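Local coordinates for protein kojibiose phosphorylase (Gut metagenome, PDB 6W0P) that belongs to glycoside hydrolase family 65, with an N-terminal beta-sandwich domain, a central helical catalytic domain and a small C-terminal domain, at residues 187-193 against 224-230. Residues are numbered along the deposited sequence; the frame is centred on the assembly and turned at random.
Sequences NRVKEFK and YQLNQKE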
loop_
_atom_site.group_PDB
_atom_site.type_symbol
_atom_site.label_atom_id
_atom_site.label_comp_id
_atom_site.label_asym_id
_atom_site.label_seq_id
_atom_site.Cartn_x
_atom_site.Cartn_y
_atom_site.Cartn_z
ATOM N N ASN A 187 -30.264 -2.270 -11.372
ATOM C CA ASN A 187 -30.981 -1.578 -12.480
ATOM C C ASN A 187 -32.382 -2.181 -12.621
ATOM O O ASN A 187 -32.544 -3.413 -12.414
ATOM C CB ASN A 187 -30.249 -1.675 -13.824
ATOM C CG ASN A 187 -28.964 -0.879 -13.855
ATOM O OD1 ASN A 187 -28.922 0.233 -13.346
ATOM N ND2 ASN A 187 -27.905 -1.455 -14.409
ATOM N N ARG A 188 -33.338 -1.353 -13.037
ATOM C CA ARG A 188 -34.749 -1.730 -13.282
ATOM C C ARG A 188 -34.821 -2.784 -14.398
ATOM O O ARG A 188 -34.049 -2.693 -15.374
ATOM C CB ARG A 188 -35.519 -0.452 -13.628
ATOM C CG ARG A 188 -36.853 -0.670 -14.322
ATOM C CD ARG A 188 -37.548 0.638 -14.671
ATOM N NE ARG A 188 -38.974 0.591 -14.359
ATOM C CZ ARG A 188 -39.809 1.635 -14.343
ATOM N NH1 ARG A 188 -39.397 2.858 -14.645
ATOM N NH2 ARG A 188 -41.075 1.446 -14.020
ATOM N N VAL A 189 -35.731 -3.746 -14.283
ATOM C CA VAL A 189 -36.169 -4.570 -15.449
ATOM C C VAL A 189 -37.672 -4.360 -15.606
ATOM O O VAL A 189 -38.049 -3.674 -16.562
ATOM C CB VAL A 189 -35.812 -6.061 -15.301
ATOM C CG1 VAL A 189 -36.304 -6.877 -16.489
ATOM C CG2 VAL A 189 -34.314 -6.256 -15.091
ATOM N N LYS A 190 -38.478 -4.854 -14.661
ATOM C CA LYS A 190 -39.958 -4.802 -14.746
ATOM C C LYS A 190 -40.583 -4.679 -13.349
ATOM O O LYS A 190 -40.027 -5.269 -12.393
ATOM C CB LYS A 190 -40.454 -6.057 -15.475
ATOM C CG LYS A 190 -41.851 -5.957 -16.066
ATOM C CD LYS A 190 -41.989 -4.947 -17.206
ATOM C CE LYS A 190 -43.341 -5.061 -17.880
ATOM N NZ LYS A 190 -43.399 -4.299 -19.148
ATOM N N GLU A 191 -41.692 -3.933 -13.249
ATOM C CA GLU A 191 -42.663 -3.985 -12.121
ATOM C C GLU A 191 -43.984 -4.532 -12.677
ATOM O O GLU A 191 -44.254 -4.268 -13.844
ATOM C CB GLU A 191 -42.813 -2.608 -11.473
ATOM C CG GLU A 191 -41.488 -2.025 -11.016
ATOM C CD GLU A 191 -40.754 -1.231 -12.083
ATOM O OE1 GLU A 191 -41.399 -0.815 -13.047
ATOM O OE2 GLU A 191 -39.539 -1.014 -11.942
ATOM N N PHE A 192 -44.747 -5.314 -11.912
ATOM C CA PHE A 192 -45.949 -6.002 -12.442
ATOM C C PHE A 192 -46.931 -6.323 -11.324
ATOM O O PHE A 192 -46.497 -6.579 -10.178
ATOM C CB PHE A 192 -45.568 -7.310 -13.141
ATOM C CG PHE A 192 -44.724 -8.247 -12.315
ATOM C CD1 PHE A 192 -45.310 -9.172 -11.464
ATOM C CD2 PHE A 192 -43.341 -8.204 -12.400
ATOM C CE1 PHE A 192 -44.528 -10.024 -10.698
ATOM C CE2 PHE A 192 -42.557 -9.058 -11.633
ATOM C CZ PHE A 192 -43.153 -9.962 -10.780
ATOM N N LYS A 193 -48.216 -6.341 -11.667
ATOM C CA LYS A 193 -49.270 -6.947 -10.821
ATOM C C LYS A 193 -50.000 -7.977 -11.680
ATOM O O LYS A 193 -50.471 -7.619 -12.756
ATOM C CB LYS A 193 -50.185 -5.883 -10.203
ATOM C CG LYS A 193 -51.378 -6.432 -9.426
ATOM C CD LYS A 193 -51.720 -5.632 -8.187
ATOM C CE LYS A 193 -53.153 -5.804 -7.732
ATOM N NZ LYS A 193 -53.529 -7.226 -7.544
ATOM N N TYR A 224 -52.684 -0.060 -5.440
ATOM C CA TYR A 224 -51.274 -0.488 -5.618
ATOM C C TYR A 224 -50.512 0.527 -6.476
ATOM O O TYR A 224 -51.150 1.283 -7.211
ATOM C CB TYR A 224 -51.244 -1.891 -6.220
ATOM C CG TYR A 224 -51.708 -2.030 -7.650
ATOM C CD1 TYR A 224 -53.046 -2.237 -7.968
ATOM C CD2 TYR A 224 -50.794 -2.021 -8.696
ATOM C CE1 TYR A 224 -53.457 -2.412 -9.282
ATOM C CE2 TYR A 224 -51.188 -2.194 -10.013
ATOM C CZ TYR A 224 -52.526 -2.392 -10.312
ATOM O OH TYR A 224 -52.903 -2.554 -11.619
ATOM N N GLN A 225 -49.181 0.530 -6.389
ATOM C CA GLN A 225 -48.305 1.355 -7.264
ATOM C C GLN A 225 -47.187 0.484 -7.839
ATOM O O GLN A 225 -46.627 -0.337 -7.100
ATOM C CB GLN A 225 -47.706 2.547 -6.512
ATOM C CG GLN A 225 -48.721 3.360 -5.714
ATOM C CD GLN A 225 -48.061 4.264 -4.696
ATOM O OE1 GLN A 225 -47.214 5.105 -5.028
ATOM N NE2 GLN A 225 -48.423 4.059 -3.430
ATOM N N LEU A 226 -46.860 0.685 -9.112
ATOM C CA LEU A 226 -45.659 0.120 -9.773
ATOM C C LEU A 226 -44.724 1.277 -10.147
ATOM O O LEU A 226 -44.924 1.902 -11.209
ATOM C CB LEU A 226 -46.085 -0.691 -11.000
ATOM C CG LEU A 226 -47.119 -1.790 -10.764
ATOM C CD1 LEU A 226 -47.521 -2.422 -12.096
ATOM C CD2 LEU A 226 -46.607 -2.856 -9.797
ATOM N N ASN A 227 -43.722 1.540 -9.307
ATOM C CA ASN A 227 -42.688 2.592 -9.531
ATOM C C ASN A 227 -41.354 1.944 -9.890
ATOM O O ASN A 227 -41.222 0.722 -9.759
ATOM C CB ASN A 227 -42.559 3.470 -8.292
ATOM C CG ASN A 227 -43.930 3.881 -7.817
ATOM O OD1 ASN A 227 -44.753 4.313 -8.620
ATOM N ND2 ASN A 227 -44.191 3.691 -6.539
ATOM N N GLN A 228 -40.387 2.741 -10.314
ATOM C CA GLN A 228 -39.075 2.198 -10.741
ATOM C C GLN A 228 -38.457 1.460 -9.529
ATOM O O GLN A 228 -38.220 2.086 -8.477
ATOM C CB GLN A 228 -38.257 3.310 -11.405
ATOM C CG GLN A 228 -37.572 4.273 -10.451
ATOM C CD GLN A 228 -36.302 3.684 -9.877
ATOM O OE1 GLN A 228 -35.857 2.612 -10.292
ATOM N NE2 GLN A 228 -35.716 4.374 -8.909
ATOM N N LYS A 229 -38.309 0.142 -9.648
ATOM C CA LYS A 229 -37.641 -0.764 -8.666
ATOM C C LYS A 229 -38.371 -0.801 -7.312
ATOM O O LYS A 229 -37.758 -1.275 -6.350
ATOM C CB LYS A 229 -36.171 -0.361 -8.499
ATOM C CG LYS A 229 -35.342 -0.498 -9.770
ATOM C CD LYS A 229 -33.853 -0.649 -9.570
ATOM C CE LYS A 229 -33.264 0.296 -8.550
ATOM N NZ LYS A 229 -33.253 1.691 -9.027
ATOM N N GLU A 230 -39.630 -0.360 -7.221
ATOM C CA GLU A 230 -40.454 -0.571 -6.003
ATOM C C GLU A 230 -41.921 -0.809 -6.384
ATOM O O GLU A 230 -42.428 -0.160 -7.338
ATOM C CB GLU A 230 -40.285 0.566 -4.987
ATOM C CG GLU A 230 -41.087 1.812 -5.275
ATOM C CD GLU A 230 -41.009 2.910 -4.222
ATOM O OE1 GLU A 230 -40.459 2.655 -3.134
ATOM O OE2 GLU A 230 -41.509 4.022 -4.503
#
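Glu191 reaches across from the edge strand of one sheet to Lys229 in the hairpin turn that ends the edge strand of another, a worked example of how the two sheets of a beta-sandwich close along a shared border. The strands run antiparallel at 170°, but their axes come no closer than 6.9 Å, and side chains span the gap, one of them to a backbone N-H. The backbone N of Lys229, in the type II turn from Asn227 to Glu230, gives a nearly straight hydrogen bond of 2.8 Å to Glu191 OE2, arriving from above the carboxylate plane. With CG beside its own backbone N and a bend at chi2 (88°), the Glu191 chain folds back toward Arg188, which pairs with the carboxylate in a salt bridge whose NH2 to OE1 distance is implausibly short and whose NE bonds are weak. The guanidinium in turn lays one face over CA and CB of Gln228, Arg188 NH1 lying 3.5 Å from Gln228 CB. Toward the other end, Leu226 packs its CB on Glu191 CB and its methyls along the backbone of Phe192 and Lys193, while Ile198 and Val231 continue the apolar layer. Asn176 holds the turn from outside with two hydrogen bonds, OD1 from Lys229 NZ and ND2 to Gln228 O. At the Tyr224 end, Lys193, its NZ hydrogen-bonded to Gly195 O, makes a CH-pi contact through CD, 3.5 Å from the ring centroid and 8° off the normal.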